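Local coordinates for ABC transporter periplasmic peptide-binding protein (Pseudoalteromonas, PDB 4QFL) that binds dipeptides, here Ala-Phe, in the periplasm and probably delivers them to an ABC transporter for uptake, at residues A[51-56]-A[179-184]; A[63-68]-A[72-77]; A[174-179]-A[437-442]. All coordinates share one frame; numbering follows the deposited sequence.

In the fold
Three contacts gather round the helix-and-turn segment 174-184 of a periplasmic binding protein. Contact 1 sets its turn against helix 50-60, and its centre lies about 8 Å from that of the chain; contact 2 is the hairpin of strands 65-67 and 74-76; contact 3 packs helix 174-178 against the loop 437-442. Contact 2 falls between the segments of contact 1 and before contact 3, whereas those of contacts 1 and 3 alternate, joining distant parts of the chain. Centres of contacts 1 and 2, and of 1 and 3, are about 14 Å apart, those of 2 and 3 about 11 Å. R63 NH1 hydrogen-bonds to the shared A179 O. Contact 1 comes nearest the dipeptide, through F182.

Contact 1: A[51-56]-A[179-184]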
ATOM      1  N   SER A  51      -3.908  -4.554  -3.876  1.00 16.15           N
ATOM      2  CA  SER A  51      -4.649  -5.329  -4.856  1.00 16.77           C
ATOM      3  C   SER A  51      -5.573  -4.436  -5.664  1.00 16.47           C
ATOM      4  O   SER A  51      -5.689  -4.591  -6.868  1.00 18.38           O
ATOM      5  CB  SER A  51      -5.471  -6.390  -4.144  1.00 15.59           C
ATOM      6  OG  SER A  51      -4.715  -6.951  -3.101  1.00 19.33           O
ATOM      7  N   THR A  52      -6.235  -3.501  -4.993  1.00 15.20           N
ATOM      8  CA  THR A  52      -7.132  -2.580  -5.668  1.00 14.28           C
ATOM      9  C   THR A  52      -6.364  -1.546  -6.458  1.00 16.07           C
ATOM     10  O   THR A  52      -6.680  -1.286  -7.612  1.00 16.57           O
ATOM     11  CB  THR A  52      -8.047  -1.868  -4.683  1.00 15.93           C
ATOM     12  OG1 THR A  52      -8.879  -2.834  -4.038  1.00 19.72           O
ATOM     13  CG2 THR A  52      -8.934  -0.870  -5.409  1.00 15.20           C
ATOM     14  N   ILE A  53      -5.352  -0.956  -5.834  1.00 16.76           N
ATOM     15  CA  ILE A  53      -4.549   0.080  -6.485  1.00 15.64           C
ATOM     16  C   ILE A  53      -3.817  -0.448  -7.721  1.00 15.58           C
ATOM     17  O   ILE A  53      -3.666   0.262  -8.723  1.00 16.64           O
ATOM     18  CB  ILE A  53      -3.533   0.707  -5.498  1.00 14.84           C
ATOM     19  CG1 ILE A  53      -4.263   1.329  -4.304  1.00 17.15           C
ATOM     20  CG2 ILE A  53      -2.689   1.742  -6.198  1.00 20.78           C
ATOM     21  CD1 ILE A  53      -5.332   2.336  -4.688  1.00 19.73           C
ATOM     22  N   ASP A  54      -3.368  -1.697  -7.654  1.00 16.11           N
ATOM     23  CA  ASP A  54      -2.659  -2.298  -8.772  1.00 17.17           C
ATOM     24  C   ASP A  54      -3.558  -2.308  -9.996  1.00 17.84           C
ATOM     25  O   ASP A  54      -3.072  -2.205 -11.116  1.00 18.49           O
ATOM     26  CB  ASP A  54      -2.187  -3.716  -8.442  1.00 17.11           C
ATOM     27  CG  ASP A  54      -0.841  -3.738  -7.722  1.00 19.21           C
ATOM     28  OD1 ASP A  54      -0.200  -2.673  -7.621  1.00 19.17           O
ATOM     29  OD2 ASP A  54      -0.411  -4.822  -7.268  1.00 15.74           O
ATOM     30  N   ILE A  55      -4.867  -2.425  -9.777  1.00 17.13           N
ATOM     31  CA  ILE A  55      -5.842  -2.430 -10.875  1.00 15.54           C
ATOM     32  C   ILE A  55      -6.125  -1.028 -11.425  1.00 17.02           C
ATOM     33  O   ILE A  55      -6.046  -0.812 -12.630  1.00 16.78           O
ATOM     34  CB  ILE A  55      -7.188  -3.083 -10.462  1.00 15.67           C
ATOM     35  CG1 ILE A  55      -6.970  -4.529 -10.042  1.00 16.11           C
ATOM     36  CG2 ILE A  55      -8.205  -3.016 -11.598  1.00 14.23           C
ATOM     37  CD1 ILE A  55      -8.198  -5.200  -9.472  1.00 16.43           C
ATOM     38  N   ILE A  56      -6.432  -0.077 -10.546  1.00 16.11           N
ATOM     39  CA  ILE A  56      -7.049   1.181 -10.965  1.00 14.52           C
ATOM     40  C   ILE A  56      -6.146   2.413 -11.108  1.00 15.89           C
ATOM     41  O   ILE A  56      -6.395   3.263 -11.954  1.00 19.15           O
ATOM     42  CB  ILE A  56      -8.236   1.558 -10.031  1.00 14.43           C
ATOM     43  CG1 ILE A  56      -7.729   1.881  -8.627  1.00 16.39           C
ATOM     44  CG2 ILE A  56      -9.263   0.439  -9.991  1.00 15.20           C
ATOM     45  CD1 ILE A  56      -8.831   2.294  -7.652  1.00 15.85           C
ATOM     46  N   ALA A 179       2.653  12.295  -4.214  1.00 17.79           N
ATOM     47  CA  ALA A 179       3.102  11.477  -5.330  1.00 16.64           C
ATOM     48  C   ALA A 179       2.714  10.015  -5.147  1.00 18.80           C
ATOM     49  O   ALA A 179       3.174   9.156  -5.887  1.00 18.24           O
ATOM     50  CB  ALA A 179       4.604  11.606  -5.519  1.00 17.68           C
ATOM     51  N   THR A 180       1.876   9.722  -4.157  1.00 19.13           N
ATOM     52  CA  THR A 180       1.449   8.340  -3.945  1.00 17.62           C
ATOM     53  C   THR A 180       0.330   7.991  -4.910  1.00 17.53           C
ATOM     54  O   THR A 180      -0.299   8.880  -5.492  1.00 16.48           O
ATOM     55  CB  THR A 180       0.996   8.074  -2.492  1.00 15.79           C
ATOM     56  OG1 THR A 180      -0.145   8.886  -2.186  1.00 19.17           O
ATOM     57  CG2 THR A 180       2.120   8.379  -1.514  1.00 14.98           C
ATOM     58  N   ASP A 181       0.098   6.694  -5.086  1.00 17.32           N
ATOM     59  CA  ASP A 181      -0.972   6.201  -5.946  1.00 17.86           C
ATOM     60  C   ASP A 181      -2.368   6.605  -5.471  1.00 17.48           C
ATOM     61  O   ASP A 181      -3.347   6.458  -6.205  1.00 16.15           O
ATOM     62  CB  ASP A 181      -0.912   4.675  -6.031  1.00 18.63           C
ATOM     63  CG  ASP A 181       0.373   4.172  -6.650  1.00 21.46           C
ATOM     64  OD1 ASP A 181       0.695   4.584  -7.784  1.00 24.98           O
ATOM     65  OD2 ASP A 181       1.062   3.369  -5.994  1.00 23.49           O
ATOM     66  N   PHE A 182      -2.464   7.086  -4.237  1.00 17.11           N
ATOM     67  CA  PHE A 182      -3.746   7.499  -3.672  1.00 15.49           C
ATOM     68  C   PHE A 182      -4.089   8.930  -4.092  1.00 18.72           C
ATOM     69  O   PHE A 182      -5.255   9.344  -4.027  1.00 18.47           O
ATOM     70  CB  PHE A 182      -3.709   7.386  -2.145  1.00 17.91           C
ATOM     71  CG  PHE A 182      -3.069   6.114  -1.653  1.00 17.92           C
ATOM     72  CD1 PHE A 182      -3.699   4.892  -1.838  1.00 17.55           C
ATOM     73  CD2 PHE A 182      -1.833   6.135  -1.025  1.00 16.27           C
ATOM     74  CE1 PHE A 182      -3.108   3.732  -1.406  1.00 14.57           C
ATOM     75  CE2 PHE A 182      -1.245   4.966  -0.586  1.00 15.79           C
ATOM     76  CZ  PHE A 182      -1.880   3.775  -0.775  1.00 14.19           C
ATOM     77  N   ALA A 183      -3.073   9.672  -4.535  1.00 17.05           N
ATOM     78  CA  ALA A 183      -3.209  11.102  -4.796  1.00 15.52           C
ATOM     79  C   ALA A 183      -3.591  11.426  -6.239  1.00 17.56           C
ATOM     80  O   ALA A 183      -3.091  12.395  -6.822  1.00 18.27           O
ATOM     81  CB  ALA A 183      -1.916  11.807  -4.425  1.00 16.94           C
ATOM     82  N   VAL A 184      -4.480  10.631  -6.823  1.00 16.27           N
ATOM     83  CA  VAL A 184      -4.822  10.843  -8.228  1.00 16.05           C
ATOM     84  C   VAL A 184      -5.724  12.040  -8.362  1.00 15.86           C
ATOM     85  O   VAL A 184      -6.332  12.477  -7.386  1.00 17.27           O
ATOM     86  CB  VAL A 184      -5.528   9.643  -8.842  1.00 15.00           C
ATOM     87  CG1 VAL A 184      -4.659   8.393  -8.719  1.00 16.70           C
ATOM     88  CG2 VAL A 184      -6.888   9.437  -8.203  1.00 15.24           C
TER
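I53 on helix 50-60 meets D181 and F182 in a small, fully buried packing contact between a helix and a type I beta turn, T180 to A183, in the loop between helices 174-178 and 188-196. The fold is that of an extracellular solute-binding protein of family 5, and the contact lies deep inside it, with the F182 side chain about 4 Å from the bound alanine. The turn is closed by its own backbone bond, A183 N to T180 O at 3.0 Å, which places D181 with its CB toward the helix and lets the end of the F182 ring come near I53.

The two branches of I53 divide the work. CG1 lies beside the backbone N (chi1 -59°) and, with CD1, approaches the F182 ring at the CD1 and CE1 positions; the two side chains cross at about a right angle. CG2, anti to the backbone N, instead points at the aliphatic part of D181. No hydrogen bond joins the two segments, so their direct association rests on apolar packing and shape.

The carboxylate of D181 has its polar partner outside the pair, where OD2 accepts from the backbone N of A526. D54 on the helix is tied in the same way to I527, so both acids are engaged by one neighbouring loop. The F182 ring also stacks with Y142 of helix 141-145. At the centre of the contact I53 CG1 stands 3.9 Å from F182 CE1, while I53 CG2 reaches D181 CB at 3.4 Å.

Contact 2: A[63-68]-A[72-77]; sequences RLISID and AEFKSE
I67 and F74 lie side by side on one face of a two-stranded antiparallel beta hairpin, I67 CG1 packing 3.7 Å from F74 CE1. The end of I65 joins them obliquely, its CD1 3.8 Å from F74 CD1. The extended reach of I65 follows from its CG1 standing between the backbone N and carbonyl carbon (chi1 50°) while chi2 is trans. L175 of helix 174-178 and W82 of strand 79-84 also touch I65 and F74, continuing the apolar layer beyond the hairpin.

Between the two faces the strands are joined through the backbone. S66 and K75 form the hydrogen-bonded pair: S66 N donates to K75 O at 2.9 Å in the carbonyl plane, whereas K75 N comes to S66 O from above it. Nearer the turn, D68 N gives an almost straight bond to E73 O (2.8 Å, 177°), and at the far end E77 N bonds to L64 O.

The polar edge occupies the other face. S66 OG donates to E77 OE2 over 2.8 Å, meeting the lone pair turned away from the second carboxylate oxygen, while K75 folds its methylenes against D68 CB. E77 OE1 forms a salt bridge with K234. The hairpin thus pairs an apolar face packed on L175 and W82 with a polar one where S66 and K234 orient the E77 carboxylate and probably stabilise its negative charge.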
ATOM      1  N   ARG A  63      -1.420  11.405 -11.437  1.00 20.18           N
ATOM      2  CA  ARG A  63      -1.192  12.250 -10.275  1.00 18.58           C
ATOM      3  C   ARG A  63      -0.637  13.575 -10.748  1.00 17.56           C
ATOM      4  O   ARG A  63      -0.387  13.767 -11.936  1.00 19.45           O
ATOM      5  CB  ARG A  63      -0.180  11.605  -9.330  1.00 17.50           C
ATOM      6  CG  ARG A  63      -0.625  10.272  -8.736  1.00 18.42           C
ATOM      7  CD  ARG A  63       0.590   9.415  -8.338  1.00 17.51           C
ATOM      8  NE  ARG A  63       1.304   8.945  -9.521  1.00 18.68           N
ATOM      9  CZ  ARG A  63       2.405   8.202  -9.498  1.00 19.48           C
ATOM     10  NH1 ARG A  63       2.935   7.828  -8.339  1.00 21.03           N
ATOM     11  NH2 ARG A  63       2.976   7.830 -10.638  1.00 24.00           N
ATOM     12  N   LEU A  64      -0.445  14.489  -9.808  1.00 18.21           N
ATOM     13  CA  LEU A  64       0.246  15.736 -10.077  1.00 19.84           C
ATOM     14  C   LEU A  64       1.716  15.472 -10.390  1.00 17.99           C
ATOM     15  O   LEU A  64       2.289  16.033 -11.319  1.00 20.03           O
ATOM     16  CB  LEU A  64       0.143  16.648  -8.851  1.00 18.59           C
ATOM     17  CG  LEU A  64      -1.270  17.151  -8.568  1.00 19.14           C
ATOM     18  CD1 LEU A  64      -1.306  17.935  -7.266  1.00 20.73           C
ATOM     19  CD2 LEU A  64      -1.744  17.997  -9.733  1.00 18.19           C
ATOM     20  N   ILE A  65       2.322  14.612  -9.582  1.00 18.83           N
ATOM     21  CA  ILE A  65       3.730  14.286  -9.694  1.00 17.21           C
ATOM     22  C   ILE A  65       3.940  12.825  -9.350  1.00 19.80           C
ATOM     23  O   ILE A  65       3.058  12.162  -8.775  1.00 18.08           O
ATOM     24  CB  ILE A  65       4.578  15.096  -8.721  1.00 14.60           C
ATOM     25  CG1 ILE A  65       3.986  15.016  -7.315  1.00 16.74           C
ATOM     26  CG2 ILE A  65       4.667  16.522  -9.168  1.00 19.60           C
ATOM     27  CD1 ILE A  65       4.905  15.518  -6.243  1.00 18.21           C
ATOM     28  N   SER A  66       5.115  12.327  -9.711  1.00 17.64           N
ATOM     29  CA  SER A  66       5.528  10.990  -9.316  1.00 18.83           C
ATOM     30  C   SER A  66       6.944  11.043  -8.749  1.00 18.50           C
ATOM     31  O   SER A  66       7.543  12.108  -8.653  1.00 17.42           O
ATOM     32  CB  SER A  66       5.446  10.015 -10.503  1.00 19.62           C
ATOM     33  OG  SER A  66       6.282  10.420 -11.583  1.00 20.04           O
ATOM     34  N   ILE A  67       7.471   9.889  -8.361  1.00 18.89           N
ATOM     35  CA  ILE A  67       8.831   9.805  -7.857  1.00 16.94           C
ATOM     36  C   ILE A  67       9.644   8.877  -8.751  1.00 20.13           C
ATOM     37  O   ILE A  67       9.282   7.719  -8.961  1.00 21.60           O
ATOM     38  CB  ILE A  67       8.845   9.281  -6.426  1.00 18.09           C
ATOM     39  CG1 ILE A  67       8.069  10.243  -5.527  1.00 21.67           C
ATOM     40  CG2 ILE A  67      10.274   9.095  -5.940  1.00 19.07           C
ATOM     41  CD1 ILE A  67       7.799   9.727  -4.129  1.00 17.73           C
ATOM     42  N   ASP A  68      10.745   9.380  -9.295  1.00 19.24           N
ATOM     43  CA  ASP A  68      11.564   8.536 -10.141  1.00 20.92           C
ATOM     44  C   ASP A  68      12.081   7.362  -9.313  1.00 19.36           C
ATOM     45  O   ASP A  68      12.563   7.562  -8.203  1.00 20.90           O
ATOM     46  CB  ASP A  68      12.717   9.338 -10.724  1.00 21.70           C
ATOM     47  CG  ASP A  68      13.413   8.602 -11.835  1.00 22.41           C
ATOM     48  OD1 ASP A  68      14.252   7.746 -11.535  1.00 22.41           O
ATOM     49  OD2 ASP A  68      13.106   8.857 -13.011  1.00 27.75           O
ATOM     50  N   ALA A  72      14.829   9.029  -7.435  1.00 22.69           N
ATOM     51  CA  ALA A  72      13.887   9.481  -6.419  1.00 21.55           C
ATOM     52  C   ALA A  72      13.563  10.975  -6.525  1.00 24.83           C
ATOM     53  O   ALA A  72      12.950  11.542  -5.617  1.00 24.79           O
ATOM     54  CB  ALA A  72      14.396   9.140  -5.032  1.00 27.16           C
ATOM     55  N   GLU A  73      13.965  11.612  -7.624  1.00 26.04           N
ATOM     56  CA  GLU A  73      13.534  12.982  -7.882  1.00 23.79           C
ATOM     57  C   GLU A  73      12.050  12.969  -8.205  1.00 22.76           C
ATOM     58  O   GLU A  73      11.540  11.992  -8.751  1.00 21.63           O
ATOM     59  CB  GLU A  73      14.294  13.598  -9.054  1.00 22.48           C
ATOM     60  CG  GLU A  73      15.809  13.464  -8.982  1.00 30.48           C
ATOM     61  CD  GLU A  73      16.465  14.396  -7.960  1.00 39.43           C
ATOM     62  OE1 GLU A  73      17.713  14.530  -7.996  1.00 44.20           O
ATOM     63  OE2 GLU A  73      15.750  14.991  -7.123  1.00 41.54           O
ATOM     64  N   PHE A  74      11.363  14.053  -7.860  1.00 22.30           N
ATOM     65  CA  PHE A  74       9.974  14.236  -8.253  1.00 23.93           C
ATOM     66  C   PHE A  74       9.865  14.552  -9.732  1.00 22.39           C
ATOM     67  O   PHE A  74      10.644  15.329 -10.279  1.00 21.56           O
ATOM     68  CB  PHE A  74       9.318  15.354  -7.452  1.00 22.38           C
ATOM     69  CG  PHE A  74       9.145  15.035  -6.002  1.00 19.93           C
ATOM     70  CD1 PHE A  74       8.329  13.992  -5.608  1.00 20.00           C
ATOM     71  CD2 PHE A  74       9.788  15.783  -5.036  1.00 19.79           C
ATOM     72  CE1 PHE A  74       8.158  13.693  -4.271  1.00 21.73           C
ATOM     73  CE2 PHE A  74       9.624  15.492  -3.697  1.00 24.37           C
ATOM     74  CZ  PHE A  74       8.803  14.446  -3.312  1.00 22.13           C
ATOM     75  N   LYS A  75       8.871  13.948 -10.370  1.00 22.09           N
ATOM     76  CA  LYS A  75       8.666  14.084 -11.799  1.00 21.42           C
ATOM     77  C   LYS A  75       7.287  14.639 -12.107  1.00 19.27           C
ATOM     78  O   LYS A  75       6.286  14.222 -11.527  1.00 22.62           O
ATOM     79  CB  LYS A  75       8.835  12.730 -12.479  1.00 20.36           C
ATOM     80  CG  LYS A  75      10.038  11.943 -11.980  1.00 23.95           C
ATOM     81  CD  LYS A  75      11.314  12.796 -11.915  1.00 26.81           C
ATOM     82  CE  LYS A  75      11.812  13.198 -13.287  1.00 27.66           C
ATOM     83  NZ  LYS A  75      13.043  14.031 -13.167  1.00 36.02           N
ATOM     84  N   SER A  76       7.246  15.588 -13.024  1.00 19.92           N
ATOM     85  CA  SER A  76       6.002  16.188 -13.456  1.00 20.77           C
ATOM     86  C   SER A  76       5.046  15.161 -14.048  1.00 22.10           C
ATOM     87  O   SER A  76       5.408  14.403 -14.948  1.00 25.35           O
ATOM     88  CB  SER A  76       6.290  17.261 -14.499  1.00 20.17           C
ATOM     89  OG  SER A  76       5.208  17.361 -15.402  1.00 23.17           O
ATOM     90  N   GLU A  77       3.823  15.140 -13.539  1.00 17.88           N
ATOM     91  CA  GLU A  77       2.764  14.392 -14.181  1.00 20.04           C
ATOM     92  C   GLU A  77       1.688  15.303 -14.732  1.00 20.45           C
ATOM     93  O   GLU A  77       1.790  15.750 -15.873  1.00 22.25           O
ATOM     94  CB  GLU A  77       2.115  13.395 -13.227  1.00 17.55           C
ATOM     95  CG  GLU A  77       3.014  12.227 -12.826  1.00 20.52           C
ATOM     96  CD  GLU A  77       3.572  11.456 -14.018  1.00 22.03           C
ATOM     97  OE1 GLU A  77       2.946  11.466 -15.107  1.00 24.40           O
ATOM     98  OE2 GLU A  77       4.648  10.834 -13.861  1.00 23.92           O
TER

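Contact 3: A[174-179]-A[437-442]; sequences FLANMA and TPDPDN
A176, T437 and D439 make the direct packing of helix 174-178 against the loop 437-442, which follows strand 428-434 and D436 of the alanine pocket. The A176 methyl meets D439 CB at 3.9 Å, while T437 CG2 lies 3.4 Å from A176 O. T437 chi1 of 75° puts OG1 between the backbone N and carbonyl carbon, where it can take the bond from D439 N and still hold a water next to N177.

Hydrogen bonds within the loop give it its shape. T437 OG1 accepts from D439 N at 3.1 Å in an ST turn, and D439 OD1 accepts from D441 N at 3.0 Å in an Asx turn, through the lone pair facing away from OD2. The same OD1 is in a salt bridge with R483, so one oxygen serves both the turn and a charged partner.

Water supplies the polar connection between the segments. One molecule donates to both N177 OD1, at 3.1 Å, and D441 OD2, at 2.7 Å. A second accepts from N177 ND2; its link to D441 is doubtful. The water on T437 OG1 binds N177 OD1 only weakly. Since OD1 also bonds to Y142, the buried amide is well supplied with partners.

Around this joint, I67 of strand 65-67 touches A179, T437 and P438, strand 90-95 packs on F174 and L175, and helix 480-497 flanks the loop through R483 and Y487.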
ATOM      1  N   PHE A 174       5.433  15.904   2.635  1.00 18.49           N
ATOM      2  CA  PHE A 174       4.215  16.308   1.938  1.00 19.28           C
ATOM      3  C   PHE A 174       4.183  15.960   0.437  1.00 19.68           C
ATOM      4  O   PHE A 174       3.278  15.270  -0.032  1.00 17.71           O
ATOM      5  CB  PHE A 174       3.943  17.792   2.159  1.00 20.33           C
ATOM      6  CG  PHE A 174       2.752  18.285   1.424  1.00 20.01           C
ATOM      7  CD1 PHE A 174       1.486  18.044   1.915  1.00 21.59           C
ATOM      8  CD2 PHE A 174       2.895  18.963   0.219  1.00 21.82           C
ATOM      9  CE1 PHE A 174       0.374  18.487   1.223  1.00 24.98           C
ATOM     10  CE2 PHE A 174       1.798  19.400  -0.473  1.00 20.91           C
ATOM     11  CZ  PHE A 174       0.534  19.166   0.027  1.00 21.38           C
ATOM     12  N   LEU A 175       5.164  16.432  -0.323  1.00 20.76           N
ATOM     13  CA  LEU A 175       5.215  16.072  -1.740  1.00 22.38           C
ATOM     14  C   LEU A 175       5.236  14.552  -1.945  1.00 20.08           C
ATOM     15  O   LEU A 175       4.608  14.045  -2.870  1.00 19.62           O
ATOM     16  CB  LEU A 175       6.416  16.713  -2.443  1.00 21.16           C
ATOM     17  CG  LEU A 175       6.257  18.174  -2.861  1.00 20.24           C
ATOM     18  CD1 LEU A 175       7.402  18.570  -3.748  1.00 19.39           C
ATOM     19  CD2 LEU A 175       4.950  18.363  -3.590  1.00 23.44           C
ATOM     20  N   ALA A 176       5.961  13.827  -1.095  1.00 22.42           N
ATOM     21  CA  ALA A 176       6.014  12.364  -1.220  1.00 21.45           C
ATOM     22  C   ALA A 176       4.600  11.817  -1.155  1.00 16.99           C
ATOM     23  O   ALA A 176       4.208  10.981  -1.965  1.00 18.85           O
ATOM     24  CB  ALA A 176       6.888  11.746  -0.133  1.00 17.58           C
ATOM     25  N   ASN A 177       3.828  12.317  -0.203  1.00 18.61           N
ATOM     26  CA  ASN A 177       2.435  11.904  -0.070  1.00 18.54           C
ATOM     27  C   ASN A 177       1.575  12.312  -1.262  1.00 17.31           C
ATOM     28  O   ASN A 177       0.646  11.601  -1.627  1.00 17.94           O
ATOM     29  CB  ASN A 177       1.835  12.422   1.235  1.00 14.73           C
ATOM     30  CG  ASN A 177       2.430  11.761   2.445  1.00 15.06           C
ATOM     31  OD1 ASN A 177       2.700  10.566   2.446  1.00 17.95           O
ATOM     32  ND2 ASN A 177       2.644  12.536   3.487  1.00 16.96           N
ATOM     33  N   MET A 178       1.889  13.449  -1.879  1.00 18.08           N
ATOM     34  CA  MET A 178       1.179  13.877  -3.085  1.00 17.14           C
ATOM     35  C   MET A 178       1.591  13.084  -4.334  1.00 17.38           C
ATOM     36  O   MET A 178       0.951  13.185  -5.386  1.00 17.33           O
ATOM     37  CB  MET A 178       1.349  15.386  -3.331  1.00 20.26           C
ATOM     38  CG  MET A 178       0.786  16.271  -2.229  1.00 21.37           C
ATOM     39  SD  MET A 178      -0.991  16.078  -2.040  1.00 21.98           S
ATOM     40  CE  MET A 178      -1.545  16.682  -3.633  1.00 20.73           C
ATOM     41  N   ALA A 179       2.653  12.295  -4.214  1.00 17.79           N
ATOM     42  CA  ALA A 179       3.102  11.477  -5.330  1.00 16.64           C
ATOM     43  C   ALA A 179       2.714  10.015  -5.147  1.00 18.80           C
ATOM     44  O   ALA A 179       3.174   9.156  -5.887  1.00 18.24           O
ATOM     45  CB  ALA A 179       4.604  11.606  -5.519  1.00 17.68           C
ATOM     46  N   THR A 437       6.292   5.127  -1.271  1.00 16.24           N
ATOM     47  CA  THR A 437       7.343   6.059  -1.672  1.00 17.30           C
ATOM     48  C   THR A 437       8.639   5.635  -0.992  1.00 15.58           C
ATOM     49  O   THR A 437       8.624   4.767  -0.117  1.00 15.40           O
ATOM     50  CB  THR A 437       7.014   7.500  -1.236  1.00 15.52           C
ATOM     51  OG1 THR A 437       7.236   7.628   0.169  1.00 16.31           O
ATOM     52  CG2 THR A 437       5.564   7.847  -1.546  1.00 16.91           C
ATOM     53  N   PRO A 438       9.767   6.227  -1.400  1.00 15.14           N
ATOM     54  CA  PRO A 438      11.042   5.980  -0.721  1.00 17.17           C
ATOM     55  C   PRO A 438      11.290   6.962   0.450  1.00 19.19           C
ATOM     56  O   PRO A 438      12.386   7.010   1.025  1.00 18.11           O
ATOM     57  CB  PRO A 438      12.055   6.176  -1.841  1.00 16.45           C
ATOM     58  CG  PRO A 438      11.448   7.222  -2.676  1.00 15.70           C
ATOM     59  CD  PRO A 438       9.956   7.025  -2.622  1.00 15.37           C
ATOM     60  N   ASP A 439      10.270   7.736   0.810  1.00 18.89           N
ATOM     61  CA  ASP A 439      10.356   8.538   2.023  1.00 17.29           C
ATOM     62  C   ASP A 439      10.054   7.657   3.230  1.00 17.03           C
ATOM     63  O   ASP A 439       8.967   7.099   3.334  1.00 19.27           O
ATOM     64  CB  ASP A 439       9.409   9.738   1.981  1.00 17.01           C
ATOM     65  CG  ASP A 439       9.683  10.714   3.098  1.00 18.81           C
ATOM     66  OD1 ASP A 439       9.427  10.357   4.254  1.00 17.45           O
ATOM     67  OD2 ASP A 439      10.177  11.825   2.833  1.00 22.28           O
ATOM     68  N   PRO A 440      11.024   7.535   4.153  1.00 18.52           N
ATOM     69  CA  PRO A 440      10.939   6.657   5.335  1.00 16.54           C
ATOM     70  C   PRO A 440       9.691   6.882   6.196  1.00 16.82           C
ATOM     71  O   PRO A 440       9.246   5.973   6.889  1.00 18.78           O
ATOM     72  CB  PRO A 440      12.205   7.013   6.133  1.00 19.21           C
ATOM     73  CG  PRO A 440      13.153   7.534   5.112  1.00 20.69           C
ATOM     74  CD  PRO A 440      12.299   8.270   4.113  1.00 18.38           C
ATOM     75  N   ASP A 441       9.130   8.076   6.163  1.00 16.71           N
ATOM     76  CA  ASP A 441       7.930   8.323   6.940  1.00 18.27           C
ATOM     77  C   ASP A 441       6.818   7.369   6.524  1.00 16.56           C
ATOM     78  O   ASP A 441       5.889   7.106   7.292  1.00 17.49           O
ATOM     79  CB  ASP A 441       7.446   9.758   6.766  1.00 16.95           C
ATOM     80  CG  ASP A 441       6.103   9.981   7.412  1.00 18.55           C
ATOM     81  OD1 ASP A 441       6.080  10.123   8.652  1.00 17.45           O
ATOM     82  OD2 ASP A 441       5.077   9.988   6.691  1.00 19.13           O
ATOM     83  N   ASN A 442       6.913   6.866   5.297  1.00 18.39           N
ATOM     84  CA  ASN A 442       5.889   5.973   4.749  1.00 17.34           C
ATOM     85  C   ASN A 442       5.820   4.612   5.465  1.00 17.50           C
ATOM     86  O   ASN A 442       4.812   3.906   5.385  1.00 17.04           O
ATOM     87  CB  ASN A 442       6.074   5.807   3.229  1.00 16.65           C
ATOM     88  CG  ASN A 442       4.901   5.079   2.566  1.00 16.11           C
ATOM     89  OD1 ASN A 442       3.804   5.625   2.423  1.00 17.72           O
ATOM     90  ND2 ASN A 442       5.140   3.853   2.146  1.00 13.23           N
TER
HETATM   91  O   HOH W   1       5.545   9.019   1.710  1.00 19.41           O
HETATM   92  O   HOH W   2       4.711   9.018   4.240  1.00 20.83           O
HETATM   93  O   HOH W   3       3.655  11.957   6.466  1.00 22.21           O